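Local coordinates for protein Cry23AA1 (Bacillus thuringiensis, PDB 4RHZ) that binds zinc and forms a binary complex with Cry37Aa1, probably acting as an aerolysin-type pore-forming insecticidal toxin, at residues T43-P49 with K102-S108. Coordinates in Å, arbitrary orientation, origin at the centre of the assembly. Numbering follows the deposited sequence.
Sequences TEIPTEP and KFGFVNS
Ile45 CG1 lies over one face of the Phe105 ring, 4.0 Å from its centroid; Pro49 CG covers the opposite face, 4.3 Å from the Phe105 centroid. Both are CH-pi contacts. The m chi1 (-67°) and chi2 of 83° set the Phe105 ring between them. Ile45 (m, m) brings CD1 to Phe103 CB (3.8 Å), and both residues pack on Val161 of strand 146-179. Residues 44-45 and 103-105 are extended and parallel, pairing Glu44 with Gly104 (CA-CA 4.8 Å) and Ile45 with Phe105 (CA-CA 4.7 Å). Three hydrogen bonds join them: Gly104 N to Thr43 O, 3.0 Å; Ile45 N to Gly104 O, 2.7 Å; Val106 N to Ile45 O, 3.1 Å. Strand 44-45 is, within this chain, an edge of a small mixed sheet.

Next, 105-108 makes a type II turn: positive phi (76°) suits Asn107 at its third position, and Ser108 N is hydrogen-bonded to Phe105 O (3.1 Å). After Pro46 the chain turns, so Thr47 O meets the Phe105 ring edge (CD2, 3.4 Å). Asn107 ND2 donates to Glu48 OE2 at 3.3 Å, while Glu48 OE1 hydrogen-bonds to OG1 of Thr105 of the Cry37AA1 chain. A water links Glu44 OE1 (3.2 Å) to Asn107 N (2.9 Å). Ile45, Phe103, Phe105 and Pro49 thus form an apolar part on the larger sheet of this aerolysin-type fold, and Glu44, Glu48, Asn107 and water a polar part reaching Cry37AA1.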
ATOM      1  N   THR A  43      -9.116  -1.404  -7.882  1.00 47.82           N
ATOM      2  CA  THR A  43      -8.771  -0.029  -7.654  1.00 48.38           C
ATOM      3  C   THR A  43      -8.725   0.369  -6.150  1.00 47.31           C
ATOM      4  O   THR A  43      -8.274   1.467  -5.796  1.00 47.07           O
ATOM      5  CB  THR A  43      -9.693   0.841  -8.502  1.00 49.45           C
ATOM      6  OG1 THR A  43      -9.151   2.153  -8.598  1.00 53.90           O
ATOM      7  CG2 THR A  43     -11.094   0.876  -7.942  1.00 50.48           C
ATOM      8  N   GLU A  44      -9.184  -0.543  -5.285  1.00 45.96           N
ATOM      9  CA  GLU A  44      -9.158  -0.364  -3.843  1.00 45.84           C
ATOM     10  C   GLU A  44      -8.025  -1.167  -3.290  1.00 42.84           C
ATOM     11  O   GLU A  44      -8.082  -2.402  -3.301  1.00 41.65           O
ATOM     12  CB  GLU A  44     -10.463  -0.867  -3.185  1.00 47.33           C
ATOM     13  CG  GLU A  44     -11.683   0.050  -3.351  1.00 56.14           C
ATOM     14  CD  GLU A  44     -12.064   0.738  -2.014  1.00 67.17           C
ATOM     15  OE1 GLU A  44     -12.552   0.010  -1.086  1.00 68.04           O
ATOM     16  OE2 GLU A  44     -11.887   1.997  -1.914  1.00 69.03           O
ATOM     17  N   ILE A  45      -7.003  -0.491  -2.791  1.00 40.62           N
ATOM     18  CA  ILE A  45      -5.908  -1.229  -2.212  1.00 40.44           C
ATOM     19  C   ILE A  45      -6.502  -1.956  -1.028  1.00 41.86           C
ATOM     20  O   ILE A  45      -7.095  -1.324  -0.169  1.00 41.42           O
ATOM     21  CB  ILE A  45      -4.757  -0.322  -1.717  1.00 39.39           C
ATOM     22  CG1 ILE A  45      -4.301   0.689  -2.802  1.00 40.61           C
ATOM     23  CG2 ILE A  45      -3.616  -1.149  -1.157  1.00 36.94           C
ATOM     24  CD1 ILE A  45      -4.208   0.050  -4.171  1.00 41.08           C
ATOM     25  N   PRO A  46      -6.332  -3.279  -0.959  1.00 43.40           N
ATOM     26  CA  PRO A  46      -6.948  -3.948   0.201  1.00 44.42           C
ATOM     27  C   PRO A  46      -6.071  -3.963   1.452  1.00 44.31           C
ATOM     28  O   PRO A  46      -6.301  -4.758   2.320  1.00 46.76           O
ATOM     29  CB  PRO A  46      -7.151  -5.408  -0.326  1.00 44.33           C
ATOM     30  CG  PRO A  46      -5.873  -5.622  -1.184  1.00 44.70           C
ATOM     31  CD  PRO A  46      -5.559  -4.228  -1.796  1.00 43.37           C
ATOM     32  N   THR A  47      -5.026  -3.169   1.529  1.00 44.22           N
ATOM     33  CA  THR A  47      -4.192  -3.172   2.718  1.00 43.49           C
ATOM     34  C   THR A  47      -4.343  -1.755   3.312  1.00 42.17           C
ATOM     35  O   THR A  47      -4.241  -0.744   2.576  1.00 41.55           O
ATOM     36  CB  THR A  47      -2.734  -3.482   2.343  1.00 44.38           C
ATOM     37  OG1 THR A  47      -2.647  -4.879   1.991  1.00 49.40           O
ATOM     38  CG2 THR A  47      -1.790  -3.279   3.531  1.00 44.85           C
ATOM     39  N   GLU A  48      -4.627  -1.656   4.604  1.00 38.23           N
ATOM     40  CA  GLU A  48      -4.877  -0.309   5.163  1.00 35.05           C
ATOM     41  C   GLU A  48      -3.608   0.549   5.246  1.00 31.77           C
ATOM     42  O   GLU A  48      -2.502   0.036   5.459  1.00 32.50           O
ATOM     43  CB  GLU A  48      -5.515  -0.417   6.558  1.00 36.38           C
ATOM     44  CG  GLU A  48      -6.992  -0.902   6.602  1.00 35.00           C
ATOM     45  CD  GLU A  48      -7.583  -0.766   8.035  1.00 40.01           C
ATOM     46  OE1 GLU A  48      -6.856  -0.278   8.958  1.00 37.52           O
ATOM     47  OE2 GLU A  48      -8.763  -1.141   8.230  1.00 39.13           O
ATOM     48  N   PRO A  49      -3.741   1.848   5.064  1.00 28.60           N
ATOM     49  CA  PRO A  49      -2.595   2.698   5.457  1.00 29.37           C
ATOM     50  C   PRO A  49      -2.140   2.546   6.932  1.00 29.12           C
ATOM     51  O   PRO A  49      -2.943   2.151   7.786  1.00 28.78           O
ATOM     52  CB  PRO A  49      -3.125   4.144   5.243  1.00 29.78           C
ATOM     53  CG  PRO A  49      -4.378   4.025   4.451  1.00 27.33           C
ATOM     54  CD  PRO A  49      -4.899   2.622   4.593  1.00 28.65           C
ATOM     55  N   LYS A 102      -5.947   6.007 -10.234  1.00 46.59           N
ATOM     56  CA  LYS A 102      -6.445   6.591  -9.007  1.00 46.54           C
ATOM     57  C   LYS A 102      -6.758   5.437  -8.095  1.00 44.67           C
ATOM     58  O   LYS A 102      -7.689   4.694  -8.388  1.00 42.85           O
ATOM     59  CB  LYS A 102      -7.719   7.371  -9.287  1.00 47.37           C
ATOM     60  CG  LYS A 102      -7.482   8.552 -10.241  1.00 53.26           C
ATOM     61  CD  LYS A 102      -7.063   9.895  -9.506  1.00 61.04           C
ATOM     62  CE  LYS A 102      -6.998  11.131 -10.441  1.00 63.83           C
ATOM     63  NZ  LYS A 102      -8.362  11.677 -10.763  1.00 67.80           N
ATOM     64  N   PHE A 103      -5.955   5.253  -7.038  1.00 43.04           N
ATOM     65  CA  PHE A 103      -6.222   4.190  -6.105  1.00 43.06           C
ATOM     66  C   PHE A 103      -6.827   4.725  -4.790  1.00 44.66           C
ATOM     67  O   PHE A 103      -6.439   5.789  -4.288  1.00 44.84           O
ATOM     68  CB  PHE A 103      -4.969   3.388  -5.812  1.00 42.48           C
ATOM     69  CG  PHE A 103      -4.386   2.655  -7.000  1.00 39.09           C
ATOM     70  CD1 PHE A 103      -3.032   2.808  -7.319  1.00 37.63           C
ATOM     71  CD2 PHE A 103      -5.149   1.799  -7.759  1.00 39.78           C
ATOM     72  CE1 PHE A 103      -2.442   2.117  -8.407  1.00 38.23           C
ATOM     73  CE2 PHE A 103      -4.584   1.105  -8.872  1.00 41.58           C
ATOM     74  CZ  PHE A 103      -3.222   1.260  -9.188  1.00 36.08           C
ATOM     75  N   GLY A 104      -7.811   4.005  -4.264  1.00 46.42           N
ATOM     76  CA  GLY A 104      -8.312   4.248  -2.908  1.00 47.14           C
ATOM     77  C   GLY A 104      -7.819   3.170  -1.962  1.00 48.13           C
ATOM     78  O   GLY A 104      -7.177   2.199  -2.381  1.00 49.23           O
ATOM     79  N   PHE A 105      -8.118   3.321  -0.685  1.00 49.19           N
ATOM     80  CA  PHE A 105      -7.792   2.288   0.310  1.00 50.90           C
ATOM     81  C   PHE A 105      -9.051   1.783   1.018  1.00 53.33           C
ATOM     82  O   PHE A 105      -9.878   2.589   1.403  1.00 54.19           O
ATOM     83  CB  PHE A 105      -6.807   2.847   1.317  1.00 49.75           C
ATOM     84  CG  PHE A 105      -5.470   3.133   0.741  1.00 46.41           C
ATOM     85  CD1 PHE A 105      -5.230   4.313   0.068  1.00 42.94           C
ATOM     86  CD2 PHE A 105      -4.449   2.214   0.864  1.00 41.06           C
ATOM     87  CE1 PHE A 105      -3.999   4.559  -0.475  1.00 39.90           C
ATOM     88  CE2 PHE A 105      -3.221   2.474   0.355  1.00 40.39           C
ATOM     89  CZ  PHE A 105      -2.988   3.641  -0.320  1.00 39.58           C
ATOM     90  N   VAL A 106      -9.203   0.465   1.170  1.00 56.16           N
ATOM     91  CA  VAL A 106     -10.437  -0.073   1.737  1.00 59.73           C
ATOM     92  C   VAL A 106     -10.588   0.396   3.180  1.00 60.67           C
ATOM     93  O   VAL A 106      -9.616   0.478   3.957  1.00 60.30           O
ATOM     94  CB  VAL A 106     -10.610  -1.653   1.677  1.00 59.53           C
ATOM     95  CG1 VAL A 106     -10.949  -2.206   0.212  1.00 62.51           C
ATOM     96  CG2 VAL A 106      -9.444  -2.381   2.353  1.00 62.20           C
ATOM     97  N   ASN A 107     -11.839   0.696   3.496  1.00 62.64           N
ATOM     98  CA  ASN A 107     -12.264   1.205   4.803  1.00 63.87           C
ATOM     99  C   ASN A 107     -11.915   2.692   5.009  1.00 64.25           C
ATOM    100  O   ASN A 107     -12.195   3.220   6.097  1.00 65.51           O
ATOM    101  CB  ASN A 107     -11.796   0.305   5.990  1.00 63.28           C
ATOM    102  CG  ASN A 107     -12.075  -1.231   5.767  1.00 65.05           C
ATOM    103  OD1 ASN A 107     -13.155  -1.625   5.286  1.00 66.13           O
ATOM    104  ND2 ASN A 107     -11.093  -2.090   6.144  1.00 61.67           N
ATOM    105  N   SER A 108     -11.348   3.379   4.005  1.00 64.29           N
ATOM    106  CA  SER A 108     -11.090   4.840   4.157  1.00 64.73           C
ATOM    107  C   SER A 108     -11.225   5.747   2.933  1.00 65.34           C
ATOM    108  O   SER A 108     -11.902   5.415   1.961  1.00 65.51           O
ATOM    109  CB  SER A 108      -9.778   5.143   4.872  1.00 64.77           C
ATOM    110  OG  SER A 108      -8.684   4.527   4.233  1.00 66.33           O
TER
HETATM  111  O   HOH W   1     -13.827   1.399   1.496  1.00 54.83           O